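Local coordinates for protein probable fumarate reductase Ifc3 (Shewanella frigidimarina, PDB 1QO8) that catalyses the essentially one-way reduction of fumarate to succinate in vitro, using one FAD and four covalently bound c-type haems per subunit, at residues A[167-171]-A[182-187]; A[179-183]-A[235-239]; A[224-229]-A[239-243]; A[384-390]-A[403-408]; A[521-525]-A[558-562]. All blocks are in the same frame, centred on the assembly; numbering follows the deposited sequence.

Contact 1: A[167-171]-A[182-187]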
# COMPACT_ATOMS: atom_id res chain seq x y z
N MET A 167 4.62 -4.35 28.69
CA MET A 167 3.60 -3.37 28.40
C MET A 167 4.02 -2.01 28.97
O MET A 167 4.39 -1.92 30.16
CB MET A 167 2.32 -3.87 29.09
CG MET A 167 1.16 -2.90 28.92
SD MET A 167 -0.48 -3.41 29.38
CE MET A 167 -1.36 -1.87 29.18
N ASN A 168 4.16 -1.02 28.12
CA ASN A 168 4.42 0.37 28.46
C ASN A 168 3.22 1.03 29.10
O ASN A 168 2.06 0.82 28.74
CB ASN A 168 4.87 1.15 27.18
CG ASN A 168 6.24 0.73 26.73
OD1 ASN A 168 7.02 0.16 27.52
ND2 ASN A 168 6.66 0.91 25.48
N ALA A 169 3.46 1.72 30.20
CA ALA A 169 2.40 2.57 30.80
C ALA A 169 3.08 3.71 31.57
O ALA A 169 4.25 3.65 31.96
CB ALA A 169 1.50 1.78 31.71
N VAL A 170 2.38 4.80 31.76
CA VAL A 170 2.89 5.97 32.44
C VAL A 170 1.97 6.23 33.64
O VAL A 170 0.77 6.22 33.40
CB VAL A 170 2.90 7.23 31.57
CG1 VAL A 170 1.62 7.55 30.81
CG2 VAL A 170 3.16 8.45 32.50
N GLY A 171 2.52 6.52 34.81
CA GLY A 171 1.69 6.82 35.97
C GLY A 171 1.29 5.58 36.74
O GLY A 171 0.21 5.57 37.34
N ASP A 182 7.70 9.93 35.61
CA ASP A 182 7.39 9.82 34.19
C ASP A 182 6.21 10.75 33.96
O ASP A 182 5.62 11.20 34.94
CB ASP A 182 7.06 8.38 33.84
CG ASP A 182 6.91 8.02 32.37
OD1 ASP A 182 7.32 8.85 31.52
OD2 ASP A 182 6.43 6.88 32.11
N LYS A 183 5.95 11.17 32.74
CA LYS A 183 4.86 12.09 32.44
C LYS A 183 4.24 11.61 31.12
O LYS A 183 4.95 11.10 30.25
CB LYS A 183 5.26 13.55 32.20
CG LYS A 183 6.03 14.19 33.33
CD LYS A 183 6.50 15.60 33.04
CE LYS A 183 7.50 16.06 34.11
NZ LYS A 183 6.79 16.77 35.22
N VAL A 184 2.95 11.79 31.03
CA VAL A 184 2.21 11.43 29.84
C VAL A 184 2.84 12.03 28.59
O VAL A 184 2.95 11.34 27.56
CB VAL A 184 0.76 11.86 29.98
CG1 VAL A 184 0.03 11.80 28.64
CG2 VAL A 184 0.02 10.97 30.95
N GLU A 185 3.32 13.27 28.65
CA GLU A 185 3.89 13.96 27.51
C GLU A 185 5.19 13.27 27.15
O GLU A 185 5.51 13.27 25.98
CB GLU A 185 4.11 15.47 27.72
CG GLU A 185 4.29 15.89 29.17
CD GLU A 185 2.98 15.79 29.96
OE1 GLU A 185 1.99 16.49 29.64
OE2 GLU A 185 2.91 14.98 30.90
N TRP A 186 5.94 12.74 28.11
CA TRP A 186 7.16 12.01 27.78
C TRP A 186 6.86 10.73 27.00
O TRP A 186 7.52 10.39 26.01
CB TRP A 186 7.91 11.75 29.08
CG TRP A 186 8.47 13.02 29.69
CD1 TRP A 186 8.43 14.30 29.20
CD2 TRP A 186 9.20 13.11 30.92
NE1 TRP A 186 9.05 15.17 30.03
CE2 TRP A 186 9.54 14.46 31.10
CE3 TRP A 186 9.56 12.18 31.90
CZ2 TRP A 186 10.25 14.91 32.24
CZ3 TRP A 186 10.26 12.62 33.01
CH2 TRP A 186 10.60 13.98 33.17
N PHE A 187 5.87 10.00 27.49
CA PHE A 187 5.38 8.79 26.77
C PHE A 187 4.98 9.17 25.35
O PHE A 187 5.31 8.52 24.35
CB PHE A 187 4.18 8.21 27.55
CG PHE A 187 3.62 6.90 27.05
CD1 PHE A 187 3.14 6.75 25.76
CD2 PHE A 187 3.62 5.78 27.85
CE1 PHE A 187 2.65 5.54 25.29
CE2 PHE A 187 3.13 4.55 27.39
CZ PHE A 187 2.66 4.42 26.10
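Val170 meets Val184 and Phe187 through one methyl group and, through the other, the backbone of Lys183, and these touches carry most of the contact between 167-171 and the start of the helix at 184-187. CG1 of Val170 lies between its own backbone N and carbonyl carbon (chi1 49°), a setting that turns it to the helix, where it sits 3.8 Å from Val184 CG2; the two valines cross at about a right angle. The same CG1 is 4.0 Å from Phe187 CD2, approaching the ring obliquely. The other methyl, CG2, rests 3.6 Å from the carbonyl carbon of Lys183, the N-cap residue, so Val170 packs on the first backbone turn as well as on side chains. Further along the ring, Asn168 CB comes to 3.8 Å from Phe187 CE2, while the backbone N of Ala169 lies at the ring edge, 4.0 Å from the same CE2.

Polar groups meet the apolar ones without bonding across the contact. Asp182 OD2 stands 3.6 Å from Val170 CB, but its carboxylate is taken up by Arg238 and Gln175, and OD1 also receives a weak bond from Lys183 N. The amide of Asn168 turns to Gly541, Asn543 and Thr239; the side chain is about 6 Å from the bound FAD.

Within the FAD-binding domain, strand 167-168 is an outer strand of a three-stranded antiparallel sheet, next to strand 239-241. Met167 packs on helix 543-563 and Ala169 on helix 201-220, and Phe187 of helix 184-194 touches both of those helices, through Asn543 and Ala208.

Contact 2: A[179-183]-A[235-239]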
# COMPACT_ATOMS: atom_id res chain seq x y z
N GLY A 179 10.58 4.70 42.42
CA GLY A 179 11.14 6.04 42.38
C GLY A 179 11.33 6.58 40.97
O GLY A 179 12.20 7.41 40.71
N VAL A 180 10.51 6.10 40.04
CA VAL A 180 10.60 6.56 38.66
C VAL A 180 9.57 7.65 38.41
O VAL A 180 8.37 7.47 38.57
CB VAL A 180 10.47 5.36 37.70
CG1 VAL A 180 10.21 5.87 36.30
CG2 VAL A 180 11.70 4.47 37.74
N GLU A 181 10.05 8.82 38.02
CA GLU A 181 9.17 9.90 37.58
C GLU A 181 8.93 9.79 36.08
O GLU A 181 9.87 9.54 35.33
CB GLU A 181 9.77 11.23 37.99
CG GLU A 181 10.47 12.12 37.00
CD GLU A 181 11.06 13.36 37.67
OE1 GLU A 181 11.47 13.26 38.86
OE2 GLU A 181 11.14 14.43 37.02
N ASP A 182 7.70 9.93 35.61
CA ASP A 182 7.39 9.82 34.19
C ASP A 182 6.21 10.75 33.96
O ASP A 182 5.62 11.20 34.94
CB ASP A 182 7.06 8.38 33.84
CG ASP A 182 6.91 8.02 32.37
OD1 ASP A 182 7.32 8.85 31.52
OD2 ASP A 182 6.43 6.88 32.11
N LYS A 183 5.95 11.17 32.74
CA LYS A 183 4.86 12.09 32.44
C LYS A 183 4.24 11.61 31.12
O LYS A 183 4.95 11.10 30.25
CB LYS A 183 5.26 13.55 32.20
CG LYS A 183 6.03 14.19 33.33
CD LYS A 183 6.50 15.60 33.04
CE LYS A 183 7.50 16.06 34.11
NZ LYS A 183 6.79 16.77 35.22
N ARG A 235 12.55 7.13 27.64
CA ARG A 235 13.55 7.97 28.30
C ARG A 235 13.60 7.64 29.79
O ARG A 235 14.57 7.97 30.44
CB ARG A 235 13.21 9.45 28.02
CG ARG A 235 12.13 9.98 28.89
CD ARG A 235 11.77 11.45 28.59
NE ARG A 235 11.30 11.55 27.20
CZ ARG A 235 10.83 12.66 26.64
NH1 ARG A 235 10.77 13.76 27.39
NH2 ARG A 235 10.42 12.73 25.38
N VAL A 236 12.58 7.04 30.37
CA VAL A 236 12.57 6.45 31.70
C VAL A 236 11.94 5.04 31.63
O VAL A 236 11.47 4.56 30.57
CB VAL A 236 11.79 7.28 32.72
CG1 VAL A 236 12.14 6.77 34.13
CG2 VAL A 236 12.11 8.77 32.83
N ASP A 237 11.96 4.32 32.75
CA ASP A 237 11.56 2.93 32.83
C ASP A 237 10.04 2.87 32.83
O ASP A 237 9.49 3.56 33.67
CB ASP A 237 12.04 2.32 34.16
CG ASP A 237 13.54 2.22 34.25
OD1 ASP A 237 14.27 2.98 33.58
OD2 ASP A 237 13.93 1.33 35.05
N ARG A 238 9.43 2.23 31.86
CA ARG A 238 7.95 2.27 31.74
C ARG A 238 7.35 0.93 31.36
O ARG A 238 6.18 0.70 31.16
CB ARG A 238 7.77 3.10 30.43
CG ARG A 238 6.75 4.19 30.55
CD ARG A 238 6.69 4.93 29.21
NE ARG A 238 7.04 6.32 29.50
CZ ARG A 238 7.94 6.92 28.72
NH1 ARG A 238 8.54 6.35 27.67
NH2 ARG A 238 8.27 8.15 29.06
N THR A 239 8.14 -0.08 31.13
CA THR A 239 7.77 -1.39 30.63
C THR A 239 7.51 -2.35 31.78
O THR A 239 8.44 -2.61 32.54
CB THR A 239 8.97 -1.86 29.77
OG1 THR A 239 9.28 -0.93 28.72
CG2 THR A 239 8.63 -3.23 29.18
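A side-on salt bridge between Asp182 and Arg238 joins the loop ahead of helix 184-194 to the loop that enters strand 239-241, in the FAD-binding part of the protein. Arg238 offers two nitrogens, one to each carboxylate oxygen: NH2 donates to Asp182 OD1 over 2.7 Å, a fairly straight bond (161°) running close to the guanidinium plane, and NE donates to Asp182 OD2, also at 2.7 Å but more bent (145°). OD2 uses its syn lone pair, whereas NH2 meets OD1 on the syn side somewhat out of the carboxylate plane; the two flat groups are twisted by 35°. The arginine chain is straight at chi2 and bends at chi3, which swings the guanidinium round to the aspartate. Its remaining nitrogen, NH1, pairs with Asp190 of helix 184-194, so two carboxylates share the one cation, which probably balances their charge and holds the guanidinium in place.

Arg238 and Thr239 both face Lys229, forming a classic beta bulge where the chain enters the second strand of the hairpin. Beside the bulge, valine methyls pack on backbone and side chain. The CG2 methyl of Val236 lies 3.4 Å from the carbonyl O of Glu181. Val180 CG2 reaches 4.2 Å from Asp237 CB, the two side chains crossing at about a right angle, while the carboxylate of Asp237 pairs with Arg230.

Contact 3: A[224-229]-A[239-243]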
# COMPACT_ATOMS: atom_id res chain seq x y z
N ASN A 224 0.12 -10.59 36.93
CA ASN A 224 1.18 -9.88 37.64
C ASN A 224 2.01 -9.08 36.62
O ASN A 224 2.57 -9.62 35.70
CB ASN A 224 2.01 -10.85 38.48
CG ASN A 224 3.08 -10.10 39.28
OD1 ASN A 224 4.03 -9.52 38.76
ND2 ASN A 224 2.96 -10.13 40.62
N LEU A 225 2.16 -7.78 36.78
CA LEU A 225 3.07 -6.95 36.00
C LEU A 225 3.86 -6.07 36.96
O LEU A 225 3.92 -4.85 36.84
CB LEU A 225 2.29 -6.11 34.98
CG LEU A 225 1.43 -6.91 33.96
CD1 LEU A 225 0.46 -5.96 33.28
CD2 LEU A 225 2.37 -7.66 33.03
N ASP A 226 4.52 -6.68 37.96
CA ASP A 226 5.28 -5.87 38.92
C ASP A 226 6.69 -5.49 38.51
O ASP A 226 7.25 -4.58 39.17
CB ASP A 226 5.31 -6.55 40.32
CG ASP A 226 3.99 -6.46 41.04
OD1 ASP A 226 3.09 -5.62 40.82
OD2 ASP A 226 3.75 -7.29 41.94
N ASP A 227 7.39 -6.18 37.61
CA ASP A 227 8.74 -5.84 37.25
C ASP A 227 8.72 -4.61 36.33
O ASP A 227 7.85 -4.50 35.46
CB ASP A 227 9.51 -6.99 36.65
CG ASP A 227 10.91 -6.93 36.08
OD1 ASP A 227 11.18 -6.54 34.90
OD2 ASP A 227 11.89 -7.44 36.71
N LEU A 228 9.62 -3.67 36.59
CA LEU A 228 9.68 -2.43 35.83
C LEU A 228 11.06 -2.27 35.19
O LEU A 228 12.08 -2.26 35.90
CB LEU A 228 9.39 -1.19 36.69
CG LEU A 228 9.44 0.15 35.97
CD1 LEU A 228 8.29 0.35 34.99
CD2 LEU A 228 9.40 1.35 36.94
N LYS A 229 11.13 -2.13 33.89
CA LYS A 229 12.36 -1.98 33.16
C LYS A 229 12.16 -0.91 32.05
O LYS A 229 11.07 -0.42 31.76
CB LYS A 229 12.88 -3.24 32.42
CG LYS A 229 13.43 -4.30 33.39
CD LYS A 229 14.26 -5.32 32.62
CE LYS A 229 15.16 -6.14 33.55
NZ LYS A 229 14.34 -7.26 34.15
N THR A 239 8.14 -0.08 31.13
CA THR A 239 7.77 -1.39 30.63
C THR A 239 7.51 -2.35 31.78
O THR A 239 8.44 -2.61 32.54
CB THR A 239 8.97 -1.86 29.77
OG1 THR A 239 9.28 -0.93 28.72
CG2 THR A 239 8.63 -3.23 29.18
N HIS A 240 6.29 -2.85 31.96
CA HIS A 240 5.84 -3.71 33.02
C HIS A 240 5.72 -5.16 32.52
O HIS A 240 5.19 -5.35 31.43
CB HIS A 240 4.49 -3.25 33.52
CG HIS A 240 4.42 -1.82 33.94
ND1 HIS A 240 4.56 -0.75 33.09
CD2 HIS A 240 4.22 -1.29 35.19
CE1 HIS A 240 4.47 0.39 33.77
NE2 HIS A 240 4.25 0.07 35.03
N ARG A 241 6.34 -6.09 33.23
CA ARG A 241 6.52 -7.48 33.02
C ARG A 241 6.20 -8.19 34.36
O ARG A 241 6.24 -7.57 35.42
CB ARG A 241 7.97 -7.82 32.71
CG ARG A 241 8.59 -7.51 31.40
CD ARG A 241 10.00 -8.06 31.19
NE ARG A 241 10.43 -7.61 29.84
CZ ARG A 241 11.11 -6.50 29.55
NH1 ARG A 241 11.47 -5.52 30.36
NH2 ARG A 241 11.44 -6.31 28.26
N PRO A 242 5.87 -9.44 34.34
CA PRO A 242 5.56 -10.25 35.53
C PRO A 242 6.79 -10.25 36.43
O PRO A 242 7.91 -10.31 35.93
CB PRO A 242 5.26 -11.68 35.00
CG PRO A 242 4.87 -11.36 33.56
CD PRO A 242 5.85 -10.30 33.12
N HIS A 243 6.60 -10.16 37.73
CA HIS A 243 7.75 -10.21 38.65
C HIS A 243 8.62 -11.40 38.33
O HIS A 243 9.70 -11.32 37.69
CB HIS A 243 7.28 -10.34 40.10
CG HIS A 243 8.40 -10.17 41.11
ND1 HIS A 243 8.31 -10.67 42.39
CD2 HIS A 243 9.62 -9.57 40.99
CE1 HIS A 243 9.44 -10.35 43.01
NE2 HIS A 243 10.25 -9.69 42.19
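Arg241 lies beside Asp227 and passes Lys229 in a beta hairpin, strands 227-229 and 239-241 running antiparallel. Its CB is 4.1 Å from Asp227 OD1, with both side chains pointing the same way. From CG the chain runs extended to NE, CD passing the same OD1 and NE giving a weak bond to Ala164 O. At the tip, NH1 lies 3.4 Å from Lys229 CB, which sits at the guanidinium edge, while Thr239 CG2 covers one face of that group. This brings the arginine about 6 Å from the bound FAD and beside Gly165, a residue assigned to FAD and, by similarity, to substrate binding.

The hairpin is held by paired backbone bonds, Asp227 with Arg241 and Lys229 with Thr239. Between them Leu228 and His240 form a non-hydrogen-bonded pair on the other face, where Leu228 CD1 rests over the imidazole, 4.1 Å from its centroid, in a CH-pi contact. The ring nitrogens of His240 bond to Thr172 and to Met167 O.

At the open end, Asp226 and Asp227 both face Arg241 in a classic beta bulge, and an Asx turn begins at Asn224. With CG anti to the backbone N (chi1 -177°), Asn224 OD1 accepts Asp226 N at 3.0 Å and, from the opposite face of the amide, His243 N at 2.8 Å in a nearly straight bond (170°).

Contact 4: A[384-390]-A[403-408]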
# COMPACT_ATOMS: atom_id res chain seq x y z
N ASN A 384 29.27 -15.73 7.28
CA ASN A 384 28.26 -16.11 6.26
C ASN A 384 28.26 -17.62 6.11
O ASN A 384 28.97 -18.30 6.91
CB ASN A 384 28.51 -15.37 4.97
CG ASN A 384 29.79 -15.78 4.27
OD1 ASN A 384 30.50 -16.76 4.61
ND2 ASN A 384 30.02 -14.95 3.26
N LYS A 385 27.48 -18.18 5.19
CA LYS A 385 27.44 -19.64 5.02
C LYS A 385 28.77 -20.33 4.74
O LYS A 385 28.95 -21.54 4.95
CB LYS A 385 26.48 -19.90 3.82
CG LYS A 385 26.87 -20.95 2.82
CD LYS A 385 25.98 -21.08 1.60
CE LYS A 385 26.55 -22.16 0.67
NZ LYS A 385 27.71 -21.54 -0.11
N ASP A 386 29.74 -19.68 4.14
CA ASP A 386 31.09 -20.13 3.94
C ASP A 386 31.98 -20.05 5.19
O ASP A 386 33.00 -20.78 5.25
CB ASP A 386 31.80 -19.33 2.83
CG ASP A 386 31.09 -19.54 1.48
OD1 ASP A 386 30.53 -20.62 1.24
OD2 ASP A 386 31.08 -18.57 0.69
N GLY A 387 31.61 -19.18 6.09
CA GLY A 387 32.45 -18.95 7.26
C GLY A 387 33.26 -17.67 7.22
O GLY A 387 34.16 -17.59 8.04
N ASN A 388 32.89 -16.66 6.44
CA ASN A 388 33.56 -15.39 6.37
C ASN A 388 32.76 -14.28 7.03
O ASN A 388 31.54 -14.20 6.85
CB ASN A 388 33.78 -14.97 4.86
CG ASN A 388 34.65 -16.02 4.19
OD1 ASN A 388 35.70 -16.37 4.77
ND2 ASN A 388 34.34 -16.68 3.10
N ARG A 389 33.41 -13.37 7.75
CA ARG A 389 32.77 -12.21 8.33
C ARG A 389 32.43 -11.30 7.16
O ARG A 389 33.07 -11.57 6.16
CB ARG A 389 33.75 -11.50 9.34
CG ARG A 389 33.91 -12.32 10.65
CD ARG A 389 35.04 -11.64 11.52
NE ARG A 389 34.47 -10.45 12.08
CZ ARG A 389 35.03 -9.24 12.09
NH1 ARG A 389 36.30 -9.21 11.63
NH2 ARG A 389 34.44 -8.22 12.71
N PHE A 390 31.53 -10.34 7.25
CA PHE A 390 31.13 -9.62 6.05
C PHE A 390 30.76 -8.24 6.56
O PHE A 390 30.51 -7.35 5.83
CB PHE A 390 29.91 -10.16 5.28
CG PHE A 390 28.80 -10.67 6.19
CD1 PHE A 390 28.85 -11.92 6.71
CD2 PHE A 390 27.69 -9.88 6.50
CE1 PHE A 390 27.83 -12.36 7.57
CE2 PHE A 390 26.68 -10.26 7.39
CZ PHE A 390 26.75 -11.55 7.88
N ALA A 403 23.18 -6.29 5.26
CA ALA A 403 24.31 -7.12 4.83
C ALA A 403 24.04 -8.62 4.93
O ALA A 403 24.54 -9.41 4.13
CB ALA A 403 25.57 -6.79 5.65
N ILE A 404 23.30 -9.11 5.93
CA ILE A 404 22.90 -10.51 5.92
C ILE A 404 22.15 -10.84 4.61
O ILE A 404 22.51 -11.84 3.99
CB ILE A 404 22.09 -10.91 7.17
CG1 ILE A 404 22.87 -10.73 8.51
CG2 ILE A 404 21.73 -12.36 6.94
CD1 ILE A 404 22.02 -10.72 9.75
N LEU A 405 21.16 -10.08 4.16
CA LEU A 405 20.38 -10.35 2.96
C LEU A 405 21.24 -10.39 1.70
O LEU A 405 20.84 -11.11 0.78
CB LEU A 405 19.21 -9.34 2.76
CG LEU A 405 18.24 -9.46 3.98
CD1 LEU A 405 17.21 -8.34 4.07
CD2 LEU A 405 17.47 -10.78 3.87
N LYS A 406 22.40 -9.73 1.69
CA LYS A 406 23.34 -9.78 0.58
C LYS A 406 24.24 -11.02 0.63
O LYS A 406 24.94 -11.22 -0.37
CB LYS A 406 24.31 -8.61 0.55
CG LYS A 406 23.67 -7.24 0.54
CD LYS A 406 24.75 -6.15 0.40
CE LYS A 406 24.71 -5.56 -0.97
NZ LYS A 406 24.22 -4.16 -1.09
N GLN A 407 24.22 -11.80 1.71
CA GLN A 407 25.09 -12.99 1.72
C GLN A 407 24.40 -14.16 1.00
O GLN A 407 23.17 -14.19 0.99
CB GLN A 407 25.45 -13.44 3.16
CG GLN A 407 26.04 -12.30 4.01
CD GLN A 407 27.27 -11.71 3.32
OE1 GLN A 407 28.22 -12.42 3.04
NE2 GLN A 407 27.24 -10.43 3.01
N PRO A 408 25.16 -15.12 0.51
CA PRO A 408 24.66 -16.35 -0.03
C PRO A 408 23.68 -17.11 0.84
O PRO A 408 24.00 -17.39 2.00
CB PRO A 408 25.88 -17.27 -0.24
CG PRO A 408 27.06 -16.44 0.09
CD PRO A 408 26.64 -15.04 0.44
O HOH W 1 25.40 -16.61 4.16
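Phe390 and Gln407 form the tight part of this contact, which joins the turn after strand 381-383, a type I beta turn from Asn384 to Gly387, to residues 403-408, in and after the last part of the helix that begins at 397. The Gln407 amide stacks on the Phe390 ring, their planes 12° apart: Gln407 CD lies 3.4 Å from Phe390 CG, and Gln407 CG sits over the ring centre in a CH-pi contact. Gln407 is folded at chi2 (-56°), which lays the amide over the CB-CG end of the ring. At the ring edge Ala403 CB comes to 3.8 Å from Phe390 CD2. Ile404 CG1 touches Phe390 CE2 and CZ. Both ends of the Gln407 amide are used: NE2 donates to Ala403 O, while OE1 accepts Asn384 ND2 at 3.1 Å, in the plane of both amides and nearly straight (168°). Asn384 OD1 also takes the backbone N of Asn388, just after the turn, so one side chain ties the loop to itself and to Gln407.

Toward solvent the fit is looser. Lys385 CD lies 4.2 Å from Pro408 CB, and its NZ pairs with the carboxylate of Asp386 next to it. Here a water joins the backbones, accepting from Lys385 N at 2.8 Å and donating to Pro408 O at 2.7 Å.

Contact 5: A[521-525]-A[558-562]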
# COMPACT_ATOMS: atom_id res chain seq x y z
N ILE A 521 -17.12 3.33 9.31
CA ILE A 521 -18.02 2.38 8.64
C ILE A 521 -18.93 1.85 9.76
O ILE A 521 -18.43 1.52 10.86
CB ILE A 521 -17.23 1.23 8.04
CG1 ILE A 521 -16.31 1.75 6.92
CG2 ILE A 521 -18.15 0.11 7.59
CD1 ILE A 521 -15.32 0.75 6.38
N ASP A 522 -20.22 1.96 9.51
CA ASP A 522 -21.28 1.58 10.40
C ASP A 522 -21.24 0.10 10.78
O ASP A 522 -21.40 -0.75 9.90
CB ASP A 522 -22.65 1.84 9.68
CG ASP A 522 -23.77 1.58 10.69
OD1 ASP A 522 -23.79 2.25 11.74
OD2 ASP A 522 -24.58 0.66 10.42
N GLY A 523 -21.03 -0.23 12.03
CA GLY A 523 -20.93 -1.66 12.42
C GLY A 523 -19.50 -2.19 12.55
O GLY A 523 -19.36 -3.37 12.98
N LEU A 524 -18.45 -1.51 12.15
CA LEU A 524 -17.09 -2.09 12.04
C LEU A 524 -16.07 -1.42 12.96
O LEU A 524 -15.92 -0.21 12.94
CB LEU A 524 -16.50 -1.97 10.64
CG LEU A 524 -15.70 -3.08 9.99
CD1 LEU A 524 -14.58 -2.60 9.09
CD2 LEU A 524 -15.20 -4.21 10.86
N PHE A 525 -15.39 -2.16 13.83
CA PHE A 525 -14.39 -1.61 14.77
C PHE A 525 -13.09 -2.41 14.67
O PHE A 525 -13.12 -3.51 14.11
CB PHE A 525 -14.91 -1.65 16.22
CG PHE A 525 -16.22 -0.89 16.39
CD1 PHE A 525 -17.43 -1.52 16.09
CD2 PHE A 525 -16.22 0.42 16.76
CE1 PHE A 525 -18.61 -0.82 16.18
CE2 PHE A 525 -17.42 1.14 16.86
CZ PHE A 525 -18.63 0.49 16.59
N ASN A 558 -17.04 0.59 22.47
CA ASN A 558 -17.83 1.21 21.39
C ASN A 558 -18.59 0.20 20.56
O ASN A 558 -19.73 0.46 20.12
CB ASN A 558 -16.96 2.07 20.49
CG ASN A 558 -16.37 3.22 21.29
OD1 ASN A 558 -17.11 4.15 21.57
ND2 ASN A 558 -15.14 3.22 21.71
N ALA A 559 -18.06 -1.01 20.34
CA ALA A 559 -18.83 -2.03 19.67
C ALA A 559 -20.14 -2.31 20.42
O ALA A 559 -21.16 -2.55 19.77
CB ALA A 559 -18.05 -3.33 19.52
N ALA A 560 -20.10 -2.38 21.75
CA ALA A 560 -21.24 -2.79 22.55
C ALA A 560 -22.27 -1.66 22.60
O ALA A 560 -23.46 -1.91 22.40
CB ALA A 560 -20.87 -3.19 23.97
N LYS A 561 -21.77 -0.46 22.80
CA LYS A 561 -22.57 0.75 22.82
C LYS A 561 -23.35 0.89 21.51
O LYS A 561 -24.56 1.18 21.48
CB LYS A 561 -21.70 1.97 23.14
CG LYS A 561 -21.72 2.32 24.61
CD LYS A 561 -20.62 3.10 25.27
CE LYS A 561 -20.27 4.45 24.68
NZ LYS A 561 -19.23 5.22 25.45
N HIS A 562 -22.72 0.51 20.38
CA HIS A 562 -23.37 0.66 19.09
C HIS A 562 -24.39 -0.43 18.88
O HIS A 562 -25.38 -0.23 18.18
CB HIS A 562 -22.29 0.63 18.01
CG HIS A 562 -22.83 0.68 16.61
ND1 HIS A 562 -23.11 -0.49 15.89
CD2 HIS A 562 -23.16 1.72 15.83
CE1 HIS A 562 -23.53 -0.13 14.70
NE2 HIS A 562 -23.55 1.20 14.64
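Asp522 and His562 each carry CG opposite the backbone N (chi1 -174° and 176°), and this brings the carboxylate and imidazole together, while Phe525, with CG turned away from its carbonyl carbon, lays its ring against the helix. His562 NE2 donates to Asp522 OD1 over 3.1 Å. The bond leaves close to the imidazole plane but reaches the oxygen from above the carboxylate plane, and the two flat groups stand 67° apart. Second partners hold both: Ser303 meets His562 ND1, and Ser283 bonds to Asp522 OD2. With NE2 as donor and both nitrogens engaged, the rotation of the imidazole is well fixed.

These groups join a corner of the chain to helix 543-563. A type II beta turn from Ile521 to Leu524 leads into strand 524-526, the edge strand of the five-stranded parallel sheet of the Rossmann-type FAD-binding fold, beside strand 303-306. Gly523 takes the positive phi of the turn, and its N lies 3.7 Å from His562 CE1.

Phe525 lies between strand and helix. Ala559 CA sits over one face of its ring, 3.9 Å from the centroid, a CH-pi contact with the helix backbone itself; Ala559 CB is also 3.9 Å from Phe525 CD1. Over the same face, toward its other long side, Asn558 CB comes to 3.8 Å from Phe525 CE2. The edge of Phe525 points to the face of His562 in an offset edge-to-face pair with centroids 5.9 Å apart, and its CZ approaches His562 CB to 3.9 Å.

Contacts 1, 2 and 3 all fall within residues 167-243 and form one cluster beside the flavin, with centres 7 to 14 Å apart. Contacts 1 and 2 share Asp182 and Lys183, contacts 2 and 3 share Thr239, and strands 167-168 and 239-241 are neighbours in the three-stranded sheet, so the three build one continuous piece of the FAD-binding domain. Contacts 4 and 5 follow in that order along the chain. Contact 4 is remote, its centre 38 to 41 Å from those of the cluster; contact 5 is 29 to 35 Å from them. Helix 543-563 links two regions, packing against Met167 and Phe187 of contact 1 and forming contact 5 near its end.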